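Local coordinates for 5-oxoprolinase subunit A (Thermus thermophilus, PDB 2DFA), which probably catalyses, together with its partner subunits PxpB and PxpC, the ATP-driven opening of 5-oxoproline to L-glutamate, at residues 122-125 and 126-130; 108-112 and 113-117; 19-22 and 23-27. All coordinates share one frame; numbering follows the deposited sequence.

Contact 1 (122-125 and 126-130)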
loop_
_atom_site.group_PDB
_atom_site.type_symbol
_atom_site.label_atom_id
_atom_site.label_comp_id
_atom_site.label_asym_id
_atom_site.label_seq_id
_atom_site.Cartn_x
_atom_site.Cartn_y
_atom_site.Cartn_z
ATOM N N ARG A 122 21.710 -18.269 1.953
ATOM C CA ARG A 122 21.141 -19.614 1.965
ATOM C C ARG A 122 19.738 -19.739 2.543
ATOM O O ARG A 122 18.922 -20.486 2.008
ATOM C CB ARG A 122 22.070 -20.585 2.702
ATOM C CG ARG A 122 23.306 -20.995 1.910
ATOM C CD ARG A 122 24.103 -22.060 2.656
ATOM N NE ARG A 122 25.348 -22.396 1.969
ATOM C CZ ARG A 122 25.434 -23.161 0.882
ATOM N NH1 ARG A 122 24.342 -23.687 0.340
ATOM N NH2 ARG A 122 26.619 -23.400 0.337
ATOM N N GLU A 123 19.453 -19.035 3.637
ATOM C CA GLU A 123 18.121 -19.119 4.231
ATOM C C GLU A 123 17.044 -18.551 3.312
ATOM O O GLU A 123 15.941 -19.090 3.231
ATOM C CB GLU A 123 18.081 -18.402 5.582
ATOM C CG GLU A 123 18.752 -19.191 6.698
ATOM C CD GLU A 123 18.106 -20.549 6.898
ATOM O OE1 GLU A 123 16.956 -20.593 7.390
ATOM O OE2 GLU A 123 18.740 -21.573 6.548
ATOM N N THR A 124 17.364 -17.461 2.626
ATOM C CA THR A 124 16.411 -16.854 1.707
ATOM C C THR A 124 16.216 -17.791 0.521
ATOM O O THR A 124 15.096 -18.040 0.092
ATOM C CB THR A 124 16.925 -15.505 1.177
ATOM O OG1 THR A 124 16.966 -14.557 2.247
ATOM C CG2 THR A 124 16.006 -14.983 0.076
ATOM N N ALA A 125 17.323 -18.299 -0.010
ATOM C CA ALA A 125 17.276 -19.220 -1.144
ATOM C C ALA A 125 16.432 -20.447 -0.802
ATOM O O ALA A 125 15.603 -20.884 -1.596
ATOM C CB ALA A 125 18.688 -19.652 -1.523
ATOM N N ARG A 126 16.655 -21.003 0.381
ATOM C CA ARG A 126 15.905 -22.173 0.825
ATOM C C ARG A 126 14.414 -21.870 0.953
ATOM O O ARG A 126 13.577 -22.680 0.551
ATOM C CB ARG A 126 16.445 -22.672 2.171
ATOM C CG ARG A 126 15.596 -23.755 2.822
ATOM C CD ARG A 126 16.203 -24.232 4.145
ATOM N NE ARG A 126 15.295 -25.116 4.875
ATOM C CZ ARG A 126 14.293 -24.703 5.651
ATOM N NH1 ARG A 126 14.057 -23.406 5.814
ATOM N NH2 ARG A 126 13.520 -25.592 6.264
ATOM N N ALA A 127 14.080 -20.706 1.514
ATOM C CA ALA A 127 12.680 -20.314 1.682
ATOM C C ALA A 127 11.961 -20.228 0.338
ATOM O O ALA A 127 10.821 -20.661 0.211
ATOM C CB ALA A 127 12.584 -18.968 2.416
ATOM N N ILE A 128 12.627 -19.666 -0.663
ATOM C CA ILE A 128 12.027 -19.549 -1.984
ATOM C C ILE A 128 11.794 -20.944 -2.554
ATOM O O ILE A 128 10.708 -21.264 -3.049
ATOM C CB ILE A 128 12.948 -18.773 -2.945
ATOM C CG1 ILE A 128 13.089 -17.325 -2.473
ATOM C CG2 ILE A 128 12.381 -18.833 -4.372
ATOM C CD1 ILE A 128 14.074 -16.509 -3.284
ATOM N N ALA A 129 12.829 -21.773 -2.471
ATOM C CA ALA A 129 12.765 -23.135 -2.975
ATOM C C ALA A 129 11.629 -23.929 -2.333
ATOM O O ALA A 129 10.875 -24.606 -3.031
ATOM C CB ALA A 129 14.104 -23.832 -2.739
ATOM N N LEU A 130 11.497 -23.849 -1.011
ATOM C CA LEU A 130 10.433 -24.581 -0.329
ATOM C C LEU A 130 9.039 -24.070 -0.678
ATOM O O LEU A 130 8.098 -24.855 -0.776
ATOM C CB LEU A 130 10.652 -24.556 1.188
ATOM C CG LEU A 130 11.897 -25.349 1.622
ATOM C CD1 LEU A 130 11.999 -25.367 3.146
ATOM C CD2 LEU A 130 11.816 -26.777 1.070
HETATM O O HOH W 1 15.349 -21.052 5.165
#

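Contact 2 (108-112 and 113-117)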
loop_
_atom_site.group_PDB
_atom_site.type_symbol
_atom_site.label_atom_id
_atom_site.label_comp_id
_atom_site.label_asym_id
_atom_site.label_seq_id
_atom_site.Cartn_x
_atom_site.Cartn_y
_atom_site.Cartn_z
ATOM N N VAL A 108 9.328 -20.371 -12.067
ATOM C CA VAL A 108 9.395 -19.328 -11.053
ATOM C C VAL A 108 10.795 -18.742 -11.122
ATOM O O VAL A 108 11.782 -19.467 -11.288
ATOM C CB VAL A 108 9.146 -19.864 -9.624
ATOM C CG1 VAL A 108 9.369 -18.732 -8.606
ATOM C CG2 VAL A 108 7.719 -20.391 -9.500
ATOM N N LYS A 109 10.870 -17.421 -11.019
ATOM C CA LYS A 109 12.133 -16.707 -11.047
ATOM C C LYS A 109 11.987 -15.452 -10.189
ATOM O O LYS A 109 11.229 -14.544 -10.531
ATOM C CB LYS A 109 12.485 -16.287 -12.472
ATOM C CG LYS A 109 13.721 -15.403 -12.570
ATOM C CD LYS A 109 13.868 -14.853 -13.988
ATOM C CE LYS A 109 15.044 -13.905 -14.118
ATOM N NZ LYS A 109 15.039 -13.252 -15.462
ATOM N N PRO A 110 12.715 -15.387 -9.070
ATOM C CA PRO A 110 12.671 -14.233 -8.155
ATOM C C PRO A 110 13.044 -12.937 -8.869
ATOM O O PRO A 110 13.821 -12.949 -9.825
ATOM C CB PRO A 110 13.696 -14.596 -7.086
ATOM C CG PRO A 110 13.688 -16.111 -7.100
ATOM C CD PRO A 110 13.631 -16.427 -8.569
ATOM N N HIS A 111 12.505 -11.821 -8.386
ATOM C CA HIS A 111 12.777 -10.514 -8.981
ATOM C C HIS A 111 13.687 -9.615 -8.148
ATOM O O HIS A 111 13.677 -9.666 -6.916
ATOM C CB HIS A 111 11.465 -9.754 -9.214
ATOM C CG HIS A 111 11.656 -8.280 -9.419
ATOM N ND1 HIS A 111 12.085 -7.744 -10.614
ATOM C CD2 HIS A 111 11.542 -7.237 -8.560
ATOM C CE1 HIS A 111 12.227 -6.436 -10.484
ATOM N NE2 HIS A 111 11.904 -6.103 -9.247
ATOM N N GLY A 112 14.450 -8.779 -8.852
ATOM C CA GLY A 112 15.331 -7.808 -8.226
ATOM C C GLY A 112 16.115 -8.172 -6.981
ATOM O O GLY A 112 16.860 -9.152 -6.965
ATOM N N ALA A 113 15.950 -7.368 -5.932
ATOM C CA ALA A 113 16.674 -7.576 -4.682
ATOM C C ALA A 113 16.441 -8.938 -4.044
ATOM O O ALA A 113 17.326 -9.454 -3.358
ATOM C CB ALA A 113 16.344 -6.462 -3.693
ATOM N N LEU A 114 15.262 -9.522 -4.251
ATOM C CA LEU A 114 14.983 -10.844 -3.685
ATOM C C LEU A 114 15.901 -11.850 -4.376
ATOM O O LEU A 114 16.471 -12.734 -3.738
ATOM C CB LEU A 114 13.516 -11.242 -3.910
ATOM C CG LEU A 114 13.075 -12.631 -3.406
ATOM C CD1 LEU A 114 13.408 -12.794 -1.920
ATOM C CD2 LEU A 114 11.582 -12.807 -3.645
ATOM N N TYR A 115 16.030 -11.701 -5.691
ATOM C CA TYR A 115 16.882 -12.573 -6.497
ATOM C C TYR A 115 18.313 -12.468 -5.962
ATOM O O TYR A 115 18.959 -13.474 -5.670
ATOM C CB TYR A 115 16.827 -12.123 -7.963
ATOM C CG TYR A 115 17.491 -13.059 -8.953
ATOM C CD1 TYR A 115 16.942 -14.309 -9.240
ATOM C CD2 TYR A 115 18.659 -12.683 -9.620
ATOM C CE1 TYR A 115 17.537 -15.164 -10.173
ATOM C CE2 TYR A 115 19.263 -13.531 -10.553
ATOM C CZ TYR A 115 18.696 -14.766 -10.825
ATOM O OH TYR A 115 19.282 -15.599 -11.754
ATOM N N LEU A 116 18.797 -11.236 -5.822
ATOM C CA LEU A 116 20.148 -11.000 -5.324
ATOM C C LEU A 116 20.346 -11.525 -3.900
ATOM O O LEU A 116 21.388 -12.098 -3.589
ATOM C CB LEU A 116 20.482 -9.504 -5.385
ATOM C CG LEU A 116 20.512 -8.887 -6.788
ATOM C CD1 LEU A 116 20.874 -7.405 -6.697
ATOM C CD2 LEU A 116 21.523 -9.630 -7.653
ATOM N N LYS A 117 19.354 -11.331 -3.032
ATOM C CA LYS A 117 19.466 -11.808 -1.656
ATOM C C LYS A 117 19.575 -13.332 -1.678
ATOM O O LYS A 117 20.341 -13.925 -0.913
ATOM C CB LYS A 117 18.242 -11.380 -0.835
ATOM C CG LYS A 117 18.360 -11.654 0.665
ATOM C CD LYS A 117 17.090 -11.223 1.390
ATOM C CE LYS A 117 17.184 -11.431 2.901
ATOM N NZ LYS A 117 18.275 -10.631 3.518
#

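Contact 3 (19-22 and 23-27)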
loop_
_atom_site.group_PDB
_atom_site.type_symbol
_atom_site.label_atom_id
_atom_site.label_comp_id
_atom_site.label_asym_id
_atom_site.label_seq_id
_atom_site.Cartn_x
_atom_site.Cartn_y
_atom_site.Cartn_z
ATOM N N GLY A 19 7.406 -0.830 -18.941
ATOM C CA GLY A 19 7.995 -1.766 -19.884
ATOM C C GLY A 19 7.471 -1.677 -21.305
ATOM O O GLY A 19 6.815 -0.707 -21.680
ATOM N N HIS A 20 7.770 -2.699 -22.100
ATOM C CA HIS A 20 7.330 -2.761 -23.493
ATOM C C HIS A 20 6.852 -4.174 -23.803
ATOM O O HIS A 20 7.300 -4.792 -24.774
ATOM C CB HIS A 20 8.483 -2.412 -24.440
ATOM C CG HIS A 20 9.144 -1.103 -24.138
ATOM N ND1 HIS A 20 10.135 -0.971 -23.190
ATOM C CD2 HIS A 20 8.944 0.134 -24.651
ATOM C CE1 HIS A 20 10.520 0.293 -23.132
ATOM N NE2 HIS A 20 9.812 0.983 -24.008
ATOM N N ASP A 21 5.945 -4.685 -22.973
ATOM C CA ASP A 21 5.422 -6.036 -23.150
ATOM C C ASP A 21 4.974 -6.321 -24.589
ATOM O O ASP A 21 5.268 -7.382 -25.138
ATOM C CB ASP A 21 4.245 -6.278 -22.194
ATOM C CG ASP A 21 4.658 -6.247 -20.720
ATOM O OD1 ASP A 21 5.843 -5.994 -20.414
ATOM O OD2 ASP A 21 3.780 -6.481 -19.862
ATOM N N ARG A 22 4.260 -5.378 -25.191
ATOM C CA ARG A 22 3.766 -5.549 -26.556
ATOM C C ARG A 22 4.888 -5.809 -27.563
ATOM O O ARG A 22 4.730 -6.600 -28.491
ATOM C CB ARG A 22 2.980 -4.310 -26.984
ATOM C CG ARG A 22 1.750 -4.030 -26.141
ATOM C CD ARG A 22 1.479 -2.538 -26.089
ATOM N NE ARG A 22 2.621 -1.819 -25.526
ATOM C CZ ARG A 22 2.689 -0.496 -25.402
ATOM N NH1 ARG A 22 1.679 0.265 -25.801
ATOM N NH2 ARG A 22 3.770 0.063 -24.876
ATOM N N GLU A 23 6.021 -5.144 -27.374
ATOM C CA GLU A 23 7.155 -5.300 -28.276
ATOM C C GLU A 23 8.026 -6.506 -27.941
ATOM O O GLU A 23 8.612 -7.128 -28.834
ATOM C CB GLU A 23 8.017 -4.037 -28.254
ATOM C CG GLU A 23 7.308 -2.770 -28.720
ATOM C CD GLU A 23 6.146 -2.374 -27.822
ATOM O OE1 GLU A 23 6.353 -2.242 -26.596
ATOM O OE2 GLU A 23 5.024 -2.190 -28.347
ATOM N N ILE A 24 8.099 -6.844 -26.658
ATOM C CA ILE A 24 8.926 -7.956 -26.203
ATOM C C ILE A 24 8.322 -9.355 -26.350
ATOM O O ILE A 24 9.023 -10.292 -26.724
ATOM C CB ILE A 24 9.339 -7.757 -24.720
ATOM C CG1 ILE A 24 10.291 -6.566 -24.594
ATOM C CG2 ILE A 24 10.001 -9.021 -24.183
ATOM C CD1 ILE A 24 11.672 -6.813 -25.174
ATOM N N PHE A 25 7.035 -9.503 -26.058
ATOM C CA PHE A 25 6.388 -10.813 -26.141
ATOM C C PHE A 25 6.549 -11.567 -27.457
ATOM O O PHE A 25 6.717 -12.786 -27.459
ATOM C CB PHE A 25 4.903 -10.690 -25.804
ATOM C CG PHE A 25 4.616 -10.687 -24.329
ATOM C CD1 PHE A 25 5.314 -9.840 -23.475
ATOM C CD2 PHE A 25 3.639 -11.519 -23.795
ATOM C CE1 PHE A 25 5.040 -9.823 -22.107
ATOM C CE2 PHE A 25 3.358 -11.506 -22.426
ATOM C CZ PHE A 25 4.058 -10.658 -21.584
ATOM N N PRO A 26 6.493 -10.864 -28.596
ATOM C CA PRO A 26 6.649 -11.589 -29.861
ATOM C C PRO A 26 8.083 -12.064 -30.118
ATOM O O PRO A 26 8.342 -12.780 -31.087
ATOM C CB PRO A 26 6.174 -10.570 -30.896
ATOM C CG PRO A 26 6.597 -9.266 -30.289
ATOM C CD PRO A 26 6.205 -9.438 -28.834
ATOM N N LEU A 27 9.004 -11.680 -29.238
ATOM C CA LEU A 27 10.408 -12.050 -29.388
ATOM C C LEU A 27 10.906 -13.126 -28.420
ATOM O O LEU A 27 11.873 -13.832 -28.716
ATOM C CB LEU A 27 11.282 -10.807 -29.222
ATOM C CG LEU A 27 10.927 -9.577 -30.058
ATOM C CD1 LEU A 27 11.786 -8.402 -29.619
ATOM C CD2 LEU A 27 11.127 -9.877 -31.537
#

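Contact 1 (122-125 and 126-130)
Arg126 N donates to Arg122 O at 2.8 Å, the first of four consecutive i to i+4 backbone bonds that also bind Ala127 to Glu123, Ile128 to Thr124 and Ala129 to Ala125. A water adds a second connection on the outer side: it donates to Glu123 O, accepts from Arg126 NH1 at 2.8 Å and gives a weak bond to Glu123 OE1. It sits in the guanidinium plane at its edge, whereas Glu123 OE1 lies well out of that plane, 4.3 Å from Arg126 NH1, so the two opposite charges are near each other without a direct N-H bond. Arg126 reaches this water with CG anti to the backbone N (chi1 171°) and the chain extended as far as NE; Leu130 CD1 lies over the centre of one guanidinium face, 3.4 Å above it. These residues form the first turns of helix 122-135, which follows helix 112-120 almost at once. Thr124 OG1 is hydrogen-bonded to Asp121 OD2, and Arg122 forms salt bridges to Glu151 and Glu152 of helix 148-155. On the buried side Thr124 CG2 meets Ile128 CD1 at 4.2 Å, one turn apart, and Ile128 CG1 lies 3.3 Å from Thr124 O. Ile128 also packs on Leu114 and Val83, while Ala125 and Ala129 turn small methyl groups to helix 148-155 and the loop after it.

Contact 2 (108-112 and 113-117)
Pro110 meets Tyr115 where the chain bends into helix 112-120. Its CB lies in the plane of the phenol ring, at the edge, 3.9 Å from Tyr115 CD1, and its carbonyl O is 3.5 Å from the same CD1. Tyr115 CG stands anti to the backbone N (chi1 -171°), which turns the ring back toward Pro110, across the proline rather than along it. The same proline CB also packs against Leu114 CG at 4.2 Å, so the pyrrolidine is shared between two successive helix residues. At His111 the carbonyl O receives two weak backbone bonds, from Leu114 N at 3.1 Å with a bent N-H...O angle of 129° and from Tyr115 N at 3.3 Å. The His111 side chain starts out away from the helix, and its ring is placed by partners outside the junction: NE2 is hydrogen-bonded to Phe71 O, the ring stacks on His38, and the ring of His62 meets it at a steep angle. Gly112 follows with a positive phi, a backbone setting that favours glycine. Its carbonyl O takes the N-H of Leu116 at 3.1 Å, in the carbonyl plane and nearly straight at 165°, which makes it a regular i to i+4 bond of the opening turn. This is the N-terminal first turn of helix 112-120, whose amides are met by the carbonyls of His111 and Gly112; beside it, donor atoms of His111, Asp8 and His62 converge on one point, an arrangement that could suit a metal ion, though none is bound here.

Contact 3 (19-22 and 23-27)
Glu23 OE2 lies over one face of the Arg22 guanidinium, 3.7 Å from NE, a long salt bridge in which charge alone acts because no N-H points at the oxygen. The two side chains run side by side in the same direction, with the guanidinium and carboxylate planes 74° apart. Glu23 is bent at chi2 (64°), which folds the carboxylate back over the turn and sets OE1 3.0 Å from His20 CB. The imidazole and carboxylate planes are nearly perpendicular. Farther along, the Phe25 ring lies beside the Asp21 side chain, CE1 3.6 Å from Asp21 CB and the planes 33° apart; Phe25 CD1 comes 3.0 Å from Asp21 O. That same carbonyl O accepts Phe25 N at 2.9 Å in a nearly straight bond. His20 O receives Ile24 N at 2.9 Å, almost in line with the C=O bond, and a weak, bent bond from Glu23 N. Pro26, which has no N-H to donate, brings CD to 3.2 Å from Arg22 O instead. Asp21 OD2 is held by Gly10 N just beyond strand 2-9, while Ile24 and Phe25 pack on that strand and Phe25 also on helix 42-54. With His20 at the N-cap position, the one-turn helix 21-24 links the parallel strands 2-9 and 30-34 in a beta-alpha-beta unit.

How the contacts relate
Contacts 1 and 2, their centres 11 Å apart, lie at the starts of the consecutive helices 122-135 and 112-120 respectively. Ile128 CD1 lies 3.9 Å from Pro110 CG and Thr124 CG2 3.9 Å from Leu114 CD1, so Pro110 and Leu114 both meet helix 122-135. Contact 3 lies across the chain's centre, centre to centre about 21 Å from contact 2 and about 31 Å from contact 1. His111 of contact 2, with Asp8 and His62, may form a metal site, empty here; the Asp21 side chain of contact 3 lies close by but makes no contact with these three. Contact 1 is farther out, its centre about 17 Å from the chain's centre against about 9 Å for contact 2.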